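Salicylaldehyde dehydrogenase NahF (Pseudomonas putida, PDB 4JZ6) is an aldehyde dehydrogenase that probably oxidises salicylaldehyde to salicylate with NAD+ and water, a step in the bacterial breakdown of naphthalene. Local coordinates at residues A[80-85]-A[130-135]; A[125-130]-A[176-181]; A[148-153]-A[489-494]; A[156-161]-A[237-242]. All coordinates share one frame; numbering follows the deposited sequence.

Contact 1: A[80-85]-A[130-135]; sequences ERRRLL and SLATQI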
# COMPACT_ATOMS: atom_id res chain seq x y z
N GLU A 80 -7.30 -22.34 17.10
CA GLU A 80 -6.79 -23.35 16.19
C GLU A 80 -5.65 -22.82 15.33
O GLU A 80 -4.66 -23.52 15.09
CB GLU A 80 -7.92 -23.91 15.33
CG GLU A 80 -7.51 -25.02 14.39
CD GLU A 80 -7.06 -26.28 15.10
OE1 GLU A 80 -7.14 -26.34 16.35
OE2 GLU A 80 -6.61 -27.23 14.41
N ARG A 81 -5.77 -21.58 14.86
CA ARG A 81 -4.71 -20.95 14.07
C ARG A 81 -3.42 -20.86 14.87
O ARG A 81 -2.34 -21.21 14.38
CB ARG A 81 -5.15 -19.58 13.56
CG ARG A 81 -5.71 -19.61 12.13
CD ARG A 81 -6.17 -18.25 11.63
NE ARG A 81 -7.48 -17.89 12.16
CZ ARG A 81 -7.71 -16.85 12.95
NH1 ARG A 81 -6.72 -16.05 13.32
NH2 ARG A 81 -8.95 -16.60 13.38
N ARG A 82 -3.53 -20.40 16.12
CA ARG A 82 -2.37 -20.29 16.99
C ARG A 82 -1.72 -21.66 17.23
O ARG A 82 -0.50 -21.80 17.16
CB ARG A 82 -2.76 -19.64 18.31
CG ARG A 82 -1.65 -19.61 19.36
CD ARG A 82 -2.10 -18.86 20.60
NE ARG A 82 -2.24 -17.44 20.34
CZ ARG A 82 -3.03 -16.61 21.03
NH1 ARG A 82 -3.77 -17.07 22.03
NH2 ARG A 82 -3.08 -15.33 20.71
N ARG A 83 -2.55 -22.67 17.50
CA ARG A 83 -2.05 -24.01 17.79
C ARG A 83 -1.26 -24.54 16.59
O ARG A 83 -0.15 -25.06 16.74
CB ARG A 83 -3.21 -24.96 18.09
CG ARG A 83 -2.83 -26.13 18.98
CD ARG A 83 -3.65 -27.37 18.68
NE ARG A 83 -3.17 -28.05 17.48
CZ ARG A 83 -3.93 -28.38 16.45
NH1 ARG A 83 -5.22 -28.09 16.47
NH2 ARG A 83 -3.41 -28.99 15.39
N LEU A 84 -1.85 -24.40 15.41
CA LEU A 84 -1.26 -24.87 14.17
C LEU A 84 0.07 -24.20 13.87
O LEU A 84 1.06 -24.86 13.55
CB LEU A 84 -2.24 -24.67 13.01
CG LEU A 84 -3.41 -25.66 12.99
CD1 LEU A 84 -4.55 -25.15 12.13
CD2 LEU A 84 -2.91 -27.00 12.49
N LEU A 85 0.11 -22.87 13.97
CA LEU A 85 1.32 -22.12 13.69
C LEU A 85 2.43 -22.45 14.69
O LEU A 85 3.59 -22.60 14.31
CB LEU A 85 1.05 -20.62 13.67
CG LEU A 85 0.70 -19.97 12.33
CD1 LEU A 85 0.56 -21.02 11.23
CD2 LEU A 85 -0.56 -19.15 12.47
N SER A 130 1.19 -15.98 18.03
CA SER A 130 0.82 -15.13 19.16
C SER A 130 -0.20 -14.09 18.75
O SER A 130 -1.04 -13.69 19.55
CB SER A 130 2.04 -14.41 19.72
OG SER A 130 3.06 -15.32 20.06
N LEU A 131 -0.11 -13.65 17.49
CA LEU A 131 -0.94 -12.56 17.00
C LEU A 131 -2.38 -12.95 16.75
O LEU A 131 -3.23 -12.09 16.51
CB LEU A 131 -0.34 -11.97 15.71
CG LEU A 131 0.88 -11.06 15.85
CD1 LEU A 131 1.18 -10.36 14.54
CD2 LEU A 131 0.65 -10.04 16.96
N ALA A 132 -2.66 -14.26 16.81
CA ALA A 132 -3.97 -14.82 16.47
C ALA A 132 -5.14 -14.08 17.11
O ALA A 132 -6.14 -13.79 16.45
CB ALA A 132 -4.01 -16.29 16.83
N THR A 133 -5.00 -13.77 18.40
CA THR A 133 -6.05 -13.06 19.12
C THR A 133 -5.85 -11.55 19.08
O THR A 133 -6.65 -10.79 19.64
CB THR A 133 -6.11 -13.52 20.58
OG1 THR A 133 -4.87 -13.20 21.24
CG2 THR A 133 -6.33 -15.01 20.66
N GLN A 134 -4.79 -11.11 18.41
CA GLN A 134 -4.39 -9.70 18.43
C GLN A 134 -4.74 -8.97 17.14
O GLN A 134 -4.47 -7.78 17.00
CB GLN A 134 -2.90 -9.58 18.72
CG GLN A 134 -2.50 -10.09 20.08
CD GLN A 134 -3.25 -9.38 21.18
OE1 GLN A 134 -3.08 -8.18 21.39
NE2 GLN A 134 -4.11 -10.11 21.88
N ILE A 135 -5.32 -9.69 16.19
CA ILE A 135 -5.80 -9.05 14.97
C ILE A 135 -7.13 -8.38 15.27
O ILE A 135 -8.20 -8.96 15.10
CB ILE A 135 -5.95 -10.08 13.83
CG1 ILE A 135 -4.60 -10.76 13.56
CG2 ILE A 135 -6.45 -9.40 12.55
CD1 ILE A 135 -4.71 -12.02 12.71
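R82 of helix 78-94 meets S130, A132 and T133, where helix 111-130 runs out into the loop before strand 139-140. The motif is an arginine holding carbonyls at the C-terminal end of a neighbouring helix, within the helical N-terminal part of the aldehyde dehydrogenase fold. S130 comes first and offers its backbone. R82 NH2 gives a hydrogen bond to S130 O at 2.9 Å, with the nitrogen standing above the carbonyl plane. R82 NE binds A129 O, one residue earlier, so one guanidinium serves two carbonyls of the last turn. Its positive charge would probably suit the negative end of the helix dipole. S130 OG turns back to R126 O of its own helix.

A132 is next and points its CB at helix 78-94. That methyl rests on R82 CB, 3.9 Å away. A132 O lies near the edge of the R81 guanidinium, but R81 NH2 is hydrogen-bonded to V76 O. T133 then takes the tip of R82. The arginine runs straight as far as CD and turns at NE (chi3 -70°). R82 NH2 bonds T133 OG1 at 2.8 Å, with OG1 in the guanidinium plane. T133 CG2 packs beside the same nitrogen, 3.3 Å from R82 NH2. An alanine in place of R82 would probably leave A129 O and S130 O without this donor and T133 OG1 short of one partner. Q134 adds a second donor: its NE2 reaches T133 OG1 at 3.2 Å in a nearly straight bond.

Contact 2: A[125-130]-A[176-181]; sequences FREAAS and IAYPLV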
# COMPACT_ATOMS: atom_id res chain seq x y z
N PHE A 125 6.92 -17.84 12.96
CA PHE A 125 5.72 -18.64 13.14
C PHE A 125 5.15 -18.51 14.55
O PHE A 125 3.94 -18.53 14.74
CB PHE A 125 5.96 -20.11 12.78
CG PHE A 125 5.77 -20.40 11.32
CD1 PHE A 125 4.51 -20.63 10.80
CD2 PHE A 125 6.86 -20.42 10.46
CE1 PHE A 125 4.33 -20.88 9.45
CE2 PHE A 125 6.69 -20.67 9.10
CZ PHE A 125 5.42 -20.90 8.60
N ARG A 126 6.02 -18.38 15.55
CA ARG A 126 5.52 -18.21 16.92
C ARG A 126 4.94 -16.82 17.13
O ARG A 126 3.90 -16.67 17.77
CB ARG A 126 6.61 -18.50 17.94
CG ARG A 126 7.01 -19.95 17.95
CD ARG A 126 7.70 -20.33 19.22
NE ARG A 126 7.94 -21.77 19.24
CZ ARG A 126 9.07 -22.34 18.84
NH1 ARG A 126 10.08 -21.58 18.41
NH2 ARG A 126 9.20 -23.65 18.89
N GLU A 127 5.61 -15.81 16.59
CA GLU A 127 5.12 -14.44 16.68
C GLU A 127 3.79 -14.35 15.97
O GLU A 127 2.83 -13.77 16.50
CB GLU A 127 6.11 -13.47 16.04
CG GLU A 127 5.79 -12.01 16.28
CD GLU A 127 5.99 -11.61 17.74
OE1 GLU A 127 5.35 -10.62 18.17
OE2 GLU A 127 6.78 -12.27 18.44
N ALA A 128 3.72 -14.93 14.78
CA ALA A 128 2.47 -14.94 14.02
C ALA A 128 1.39 -15.66 14.84
O ALA A 128 0.28 -15.15 15.01
CB ALA A 128 2.66 -15.62 12.67
N ALA A 129 1.75 -16.83 15.38
CA ALA A 129 0.86 -17.60 16.24
C ALA A 129 0.31 -16.76 17.40
O ALA A 129 -0.88 -16.83 17.72
CB ALA A 129 1.57 -18.82 16.76
N SER A 130 1.19 -15.98 18.03
CA SER A 130 0.82 -15.13 19.16
C SER A 130 -0.20 -14.09 18.75
O SER A 130 -1.04 -13.69 19.55
CB SER A 130 2.04 -14.41 19.72
OG SER A 130 3.06 -15.32 20.06
N ILE A 176 4.50 -16.80 4.76
CA ILE A 176 3.51 -17.84 4.96
C ILE A 176 2.82 -17.65 6.30
O ILE A 176 1.59 -17.52 6.37
CB ILE A 176 4.15 -19.24 4.94
CG1 ILE A 176 4.82 -19.49 3.58
CG2 ILE A 176 3.13 -20.32 5.26
CD1 ILE A 176 5.61 -20.77 3.51
N ALA A 177 3.62 -17.60 7.36
CA ALA A 177 3.11 -17.50 8.73
C ALA A 177 2.10 -16.39 8.88
O ALA A 177 1.00 -16.60 9.40
CB ALA A 177 4.26 -17.30 9.71
N TYR A 178 2.48 -15.20 8.42
CA TYR A 178 1.63 -14.03 8.60
C TYR A 178 0.32 -14.10 7.81
O TYR A 178 -0.76 -13.93 8.38
CB TYR A 178 2.40 -12.74 8.34
CG TYR A 178 3.45 -12.45 9.40
CD1 TYR A 178 3.13 -12.49 10.76
CD2 TYR A 178 4.76 -12.12 9.05
CE1 TYR A 178 4.08 -12.22 11.73
CE2 TYR A 178 5.72 -11.85 10.01
CZ TYR A 178 5.38 -11.89 11.35
OH TYR A 178 6.34 -11.63 12.30
N PRO A 179 0.39 -14.39 6.49
CA PRO A 179 -0.89 -14.53 5.79
C PRO A 179 -1.77 -15.65 6.36
O PRO A 179 -3.00 -15.53 6.35
CB PRO A 179 -0.47 -14.86 4.35
CG PRO A 179 0.89 -14.23 4.21
CD PRO A 179 1.53 -14.45 5.55
N LEU A 180 -1.15 -16.71 6.87
CA LEU A 180 -1.93 -17.78 7.50
C LEU A 180 -2.69 -17.32 8.75
O LEU A 180 -3.91 -17.50 8.83
CB LEU A 180 -1.05 -18.99 7.82
CG LEU A 180 -0.54 -19.79 6.62
CD1 LEU A 180 -0.18 -21.22 7.01
CD2 LEU A 180 -1.56 -19.78 5.50
N VAL A 181 -1.99 -16.72 9.70
CA VAL A 181 -2.64 -16.29 10.94
C VAL A 181 -3.73 -15.23 10.68
O VAL A 181 -4.64 -15.06 11.48
CB VAL A 181 -1.63 -15.78 11.98
CG1 VAL A 181 -1.01 -14.46 11.54
CG2 VAL A 181 -2.29 -15.66 13.35
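A128 and A177 meet methyl to methyl between two nearly parallel helices, 111-130 and 170-181. This is helix-helix packing of the N-terminal helix 111-130 against helix 170-181, which follows strand 159-162 of the Rossmann-like sheet in the aldehyde dehydrogenase fold. The segment axes come within 8.7 Å and cross at -15°. Small side chains allow this approach.

The main bump is A128 CB. It sits in a hollow lined by A177, Y178 and V181. A177 CB is 3.8 Å from A128 CB. On another side Y178 CD1 lies 3.7 Å from A128 CB, the methyl standing oblique to the ring. V181 CG1 adds a looser wall.

A177 CB is the second bump, and F125 is its cover. The CB of F125 points away from helix 170-181, yet its ring swings back over A177. The A177 methyl lies 3.6 Å from the ring centroid, a CH-pi contact over the face. I176 CG2 meets the ring edge at F125 CZ. V88 of helix 78-94 also touches this phenylalanine.

Y178 OH passes E127 CG at van der Waals distance and is hydrogen-bonded to D475. The closest approach between the segments is V181 CG2 to A128 O, 3.1 Å.

Contact 3: A[148-153]-A[489-494]; sequences LSMTLR and LTIEPF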
# COMPACT_ATOMS: atom_id res chain seq x y z
N LEU A 148 -23.95 1.53 16.56
CA LEU A 148 -22.59 1.07 16.80
C LEU A 148 -21.76 1.31 15.56
O LEU A 148 -22.13 0.89 14.47
CB LEU A 148 -22.58 -0.41 17.13
CG LEU A 148 -22.15 -0.76 18.55
CD1 LEU A 148 -22.64 0.32 19.48
CD2 LEU A 148 -22.72 -2.12 18.93
N SER A 149 -20.64 2.01 15.73
CA SER A 149 -19.68 2.14 14.64
C SER A 149 -18.40 1.41 15.05
O SER A 149 -17.91 1.58 16.16
CB SER A 149 -19.38 3.60 14.31
OG SER A 149 -18.46 3.69 13.24
N MET A 150 -17.86 0.61 14.13
CA MET A 150 -16.71 -0.21 14.46
C MET A 150 -15.92 -0.56 13.21
O MET A 150 -16.41 -0.43 12.09
CB MET A 150 -17.16 -1.49 15.15
CG MET A 150 -17.88 -2.46 14.21
SD MET A 150 -18.69 -3.83 15.07
CE MET A 150 -20.06 -3.00 15.86
N THR A 151 -14.68 -1.01 13.42
CA THR A 151 -13.88 -1.56 12.34
C THR A 151 -13.63 -3.03 12.59
O THR A 151 -13.47 -3.45 13.74
CB THR A 151 -12.53 -0.88 12.22
OG1 THR A 151 -11.83 -1.00 13.46
CG2 THR A 151 -12.71 0.58 11.87
N LEU A 152 -13.59 -3.81 11.52
CA LEU A 152 -13.28 -5.23 11.62
C LEU A 152 -12.04 -5.52 10.79
O LEU A 152 -11.84 -4.93 9.73
CB LEU A 152 -14.45 -6.08 11.11
CG LEU A 152 -15.82 -5.92 11.77
CD1 LEU A 152 -16.81 -6.91 11.17
CD2 LEU A 152 -15.71 -6.11 13.26
N ARG A 153 -11.20 -6.43 11.29
CA ARG A 153 -10.10 -6.94 10.48
C ARG A 153 -10.36 -8.40 10.12
O ARG A 153 -10.35 -9.28 10.97
CB ARG A 153 -8.76 -6.76 11.19
CG ARG A 153 -8.34 -5.30 11.26
CD ARG A 153 -6.87 -5.16 11.55
NE ARG A 153 -6.44 -3.77 11.45
CZ ARG A 153 -6.10 -3.18 10.31
NH1 ARG A 153 -6.14 -3.85 9.16
NH2 ARG A 153 -5.71 -1.91 10.33
N LEU A 489 -17.96 -0.98 9.82
CA LEU A 489 -19.32 -1.51 9.94
C LEU A 489 -20.16 -0.72 10.94
O LEU A 489 -19.69 -0.36 12.02
CB LEU A 489 -19.28 -2.99 10.35
CG LEU A 489 -20.62 -3.72 10.45
CD1 LEU A 489 -20.52 -5.10 9.82
CD2 LEU A 489 -21.06 -3.82 11.90
N THR A 490 -21.40 -0.44 10.56
CA THR A 490 -22.32 0.24 11.46
C THR A 490 -23.55 -0.61 11.70
O THR A 490 -23.98 -1.37 10.83
CB THR A 490 -22.77 1.59 10.89
OG1 THR A 490 -23.37 1.40 9.61
CG2 THR A 490 -21.58 2.53 10.77
N ILE A 491 -24.11 -0.48 12.90
CA ILE A 491 -25.37 -1.12 13.23
C ILE A 491 -26.34 -0.03 13.66
O ILE A 491 -26.17 0.59 14.71
CB ILE A 491 -25.22 -2.18 14.34
CG1 ILE A 491 -24.11 -3.17 13.98
CG2 ILE A 491 -26.53 -2.92 14.54
CD1 ILE A 491 -23.87 -4.21 15.03
N GLU A 492 -27.36 0.21 12.84
CA GLU A 492 -28.16 1.41 12.97
C GLU A 492 -29.60 1.09 13.35
O GLU A 492 -30.06 -0.03 13.11
CB GLU A 492 -28.10 2.21 11.67
CG GLU A 492 -26.67 2.48 11.20
CD GLU A 492 -26.60 3.08 9.81
OE1 GLU A 492 -27.58 3.75 9.41
OE2 GLU A 492 -25.59 2.87 9.12
N PRO A 493 -30.31 2.06 13.95
CA PRO A 493 -31.71 1.85 14.30
C PRO A 493 -32.57 1.73 13.05
O PRO A 493 -32.16 2.19 11.99
CB PRO A 493 -32.07 3.13 15.08
CG PRO A 493 -31.10 4.14 14.62
CD PRO A 493 -29.83 3.39 14.37
N PHE A 494 -33.73 1.11 13.17
CA PHE A 494 -34.63 1.00 12.03
C PHE A 494 -35.12 2.39 11.63
O PHE A 494 -35.05 2.77 10.46
CB PHE A 494 -35.80 0.07 12.34
CG PHE A 494 -35.38 -1.31 12.77
CD1 PHE A 494 -34.61 -2.10 11.94
CD2 PHE A 494 -35.76 -1.82 14.00
CE1 PHE A 494 -34.22 -3.37 12.33
CE2 PHE A 494 -35.38 -3.08 14.39
CZ PHE A 494 -34.61 -3.86 13.56
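This contact belongs to the antiparallel three-stranded sheet that forms the oligomerisation arm of the aldehyde dehydrogenase fold. Strand 148-154 lies in the middle and 485-491 at one side. L148 pairs with I491 and M150 with L489 as hydrogen-bonded pairs, with the non-hydrogen-bonded pair S149-T490 between them. Four backbone bonds join them, the shortest from L489 N to M150 O at 2.8 Å. T490 CA also sends a CA-H...O contact to L148 O, 3.1 Å away.

L148, M150, L489 and I491 share one face of the sheet. M150 reaches both L489 and I491. With CG between the backbone N and the carbonyl carbon (chi1 70°), M150 CG lies 3.5 Å from L489 O. The side chain runs beside L489, both pointing the same way, with M150 SD 4.0 Å from L489 CD2. The thioether then bends at chi3, and M150 CE touches I491 CD1 at 4.1 Å. An alanine in place of M150 would probably open a gap beside L489 and leave I491 CD1 without this neighbour.

S149 and T490 turn to the other face, where S149 OG binds W488 NE1. Residues 489-491 pair in parallel with a strand of the second subunit, so the sheet continues across the dimer interface. T490 OG1 is hydrogen-bonded to H449 ND1 of that subunit. T490 OG1 also donates to E492 OE2 (2.7 Å), on the lone pair turned away from the other carboxylate oxygen.

Contact 4: A[156-161]-A[237-242]; sequences VGPILS and EIRRIN. With SO4 (sulfate ion), chain D.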
# COMPACT_ATOMS: atom_id res chain seq x y z
N VAL A 156 -8.31 -11.76 3.80
CA VAL A 156 -8.36 -11.18 2.46
C VAL A 156 -8.75 -12.20 1.40
O VAL A 156 -9.66 -11.98 0.61
CB VAL A 156 -6.98 -10.57 2.09
CG1 VAL A 156 -6.97 -10.11 0.64
CG2 VAL A 156 -6.64 -9.42 3.03
N GLY A 157 -8.06 -13.34 1.40
CA GLY A 157 -8.23 -14.34 0.37
C GLY A 157 -6.87 -14.90 0.01
O GLY A 157 -5.92 -14.76 0.78
N PRO A 158 -6.77 -15.57 -1.15
CA PRO A 158 -5.48 -16.12 -1.58
C PRO A 158 -4.41 -15.03 -1.76
O PRO A 158 -4.64 -14.06 -2.48
CB PRO A 158 -5.80 -16.78 -2.92
CG PRO A 158 -7.24 -17.16 -2.79
CD PRO A 158 -7.87 -16.04 -2.00
N ILE A 159 -3.27 -15.21 -1.09
CA ILE A 159 -2.15 -14.29 -1.22
C ILE A 159 -1.05 -14.90 -2.08
O ILE A 159 -0.70 -16.08 -1.91
CB ILE A 159 -1.57 -13.90 0.16
CG1 ILE A 159 -2.23 -12.62 0.70
CG2 ILE A 159 -0.09 -13.59 0.06
CD1 ILE A 159 -3.72 -12.64 0.74
N LEU A 160 -0.53 -14.13 -3.03
CA LEU A 160 0.64 -14.57 -3.79
C LEU A 160 1.93 -14.14 -3.09
O LEU A 160 2.22 -12.95 -3.00
CB LEU A 160 0.61 -13.99 -5.20
CG LEU A 160 1.86 -14.26 -6.03
CD1 LEU A 160 2.05 -15.76 -6.19
CD2 LEU A 160 1.75 -13.58 -7.39
N SER A 161 2.69 -15.12 -2.60
CA SER A 161 3.95 -14.85 -1.90
C SER A 161 5.15 -15.29 -2.73
O SER A 161 5.38 -16.49 -2.92
CB SER A 161 3.99 -15.57 -0.55
OG SER A 161 2.95 -15.12 0.30
N GLU A 237 -8.31 -15.21 -8.56
CA GLU A 237 -8.25 -15.81 -7.23
C GLU A 237 -7.27 -15.07 -6.32
O GLU A 237 -7.52 -14.93 -5.12
CB GLU A 237 -7.85 -17.28 -7.32
CG GLU A 237 -8.85 -18.17 -8.04
CD GLU A 237 -8.64 -18.21 -9.54
OE1 GLU A 237 -7.94 -17.33 -10.07
OE2 GLU A 237 -9.18 -19.14 -10.19
N ILE A 238 -6.16 -14.61 -6.89
CA ILE A 238 -5.12 -13.93 -6.12
C ILE A 238 -5.52 -12.49 -5.75
O ILE A 238 -5.79 -11.67 -6.63
CB ILE A 238 -3.79 -13.92 -6.91
CG1 ILE A 238 -3.22 -15.33 -6.98
CG2 ILE A 238 -2.80 -12.96 -6.27
CD1 ILE A 238 -3.04 -15.98 -5.63
N ARG A 239 -5.56 -12.20 -4.46
CA ARG A 239 -6.09 -10.92 -4.00
C ARG A 239 -5.00 -9.88 -3.72
O ARG A 239 -5.15 -8.71 -4.08
CB ARG A 239 -6.96 -11.11 -2.76
CG ARG A 239 -8.22 -11.91 -3.02
CD ARG A 239 -9.22 -11.12 -3.86
NE ARG A 239 -9.55 -9.84 -3.23
CZ ARG A 239 -10.47 -9.70 -2.27
NH1 ARG A 239 -11.14 -10.75 -1.83
NH2 ARG A 239 -10.70 -8.49 -1.76
N ARG A 240 -3.92 -10.30 -3.07
CA ARG A 240 -2.79 -9.41 -2.81
C ARG A 240 -1.48 -10.14 -3.08
O ARG A 240 -1.45 -11.37 -3.18
CB ARG A 240 -2.82 -8.87 -1.37
CG ARG A 240 -3.97 -7.90 -1.10
CD ARG A 240 -4.02 -7.45 0.36
NE ARG A 240 -5.23 -6.68 0.63
CZ ARG A 240 -5.53 -6.12 1.79
NH1 ARG A 240 -4.72 -6.23 2.83
NH2 ARG A 240 -6.67 -5.43 1.92
N ILE A 241 -0.41 -9.37 -3.22
CA ILE A 241 0.89 -9.92 -3.57
C ILE A 241 1.98 -9.34 -2.68
O ILE A 241 2.05 -8.13 -2.49
CB ILE A 241 1.25 -9.59 -5.04
CG1 ILE A 241 0.16 -10.08 -5.98
CG2 ILE A 241 2.58 -10.22 -5.41
CD1 ILE A 241 -0.42 -9.00 -6.84
N ASN A 242 2.82 -10.22 -2.13
CA ASN A 242 4.06 -9.77 -1.51
C ASN A 242 5.24 -10.28 -2.32
O ASN A 242 5.29 -11.46 -2.71
CB ASN A 242 4.15 -10.21 -0.04
CG ASN A 242 4.13 -11.72 0.13
OD1 ASN A 242 5.17 -12.34 0.35
ND2 ASN A 242 2.95 -12.30 0.03
S SO4 D . -7.95 -5.97 -1.56
O1 SO4 D . -7.19 -4.81 -2.00
O2 SO4 D . -8.77 -5.58 -0.42
O3 SO4 D . -8.81 -6.44 -2.65
O4 SO4 D . -7.03 -7.04 -1.17
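R240 runs past V156 and I159 to a sulfate ion, probably from the crystallisation liquor. R240 CB is 4.3 Å from I159 CG1. R240 CG comes next and lies 3.2 Å from sulfate O4. From there the chain is extended to NE (chi2 176°, chi3 -172°), and R240 CD passes V156 CG1 at 4.0 Å. R240 NE gives a short hydrogen bond to sulfate O4, 2.6 Å long. At CZ the guanidinium is covered on one face: V156 CG2 sits over its centre, 3.7 Å from R240 CZ. The two side chains cross at about a right angle. R240 NH1 turns to E482 O, while R240 NH2 bonds sulfate O2 at 3.1 Å. The sulfate thus lies at the edge of the guanidinium and the V156 methyl on one face.

R239 brings a second guanidinium to the same ion. R239 NH2 bonds sulfate O3 at 2.9 Å, with the oxygen in the guanidinium plane, and also forms a salt bridge with E485. K467 N of the second subunit is also hydrogen-bonded to the sulfate, so the anion sits at the subunit boundary.

The backbones are tied by R239 N to P158 O, L160 N to R240 O and N242 N to L160 O. L160 lies beside I241 and also meets I238 CG2. On the other face N242 ND2 gives S161 OG a nearly straight bond of 2.8 Å, and S161 OG has A175 O as a further partner. Neighbouring parallel strands of this kind, 159-162 and 240-244, form the middle of the Rossmann-like NAD-binding sheet of aldehyde dehydrogenases.

In the fold
Contacts 1 and 2 share S130 and have centres 7 Å apart. They bind helix 111-130 to helix 78-94 in one contact and to helix 170-181 in the other. L85 CD2 of contact 1 also packs 3.6 Å from V181 CB of contact 2. Helix 170-181 follows strand 159-162, so contact 2 lies next to the sheet of contact 4, with centres 16 Å apart. Contact 3 stands farther out, but its R153 CB touches I135 CG2 of contact 1 at 3.8 Å. Contacts 2 and 4 come nearest the predicted active-site E267: the side chains of Y178 and N242 are about 9 Å and 7 Å from its side chain. The I241 side chain is about 8 Å from a bound salicylaldehyde.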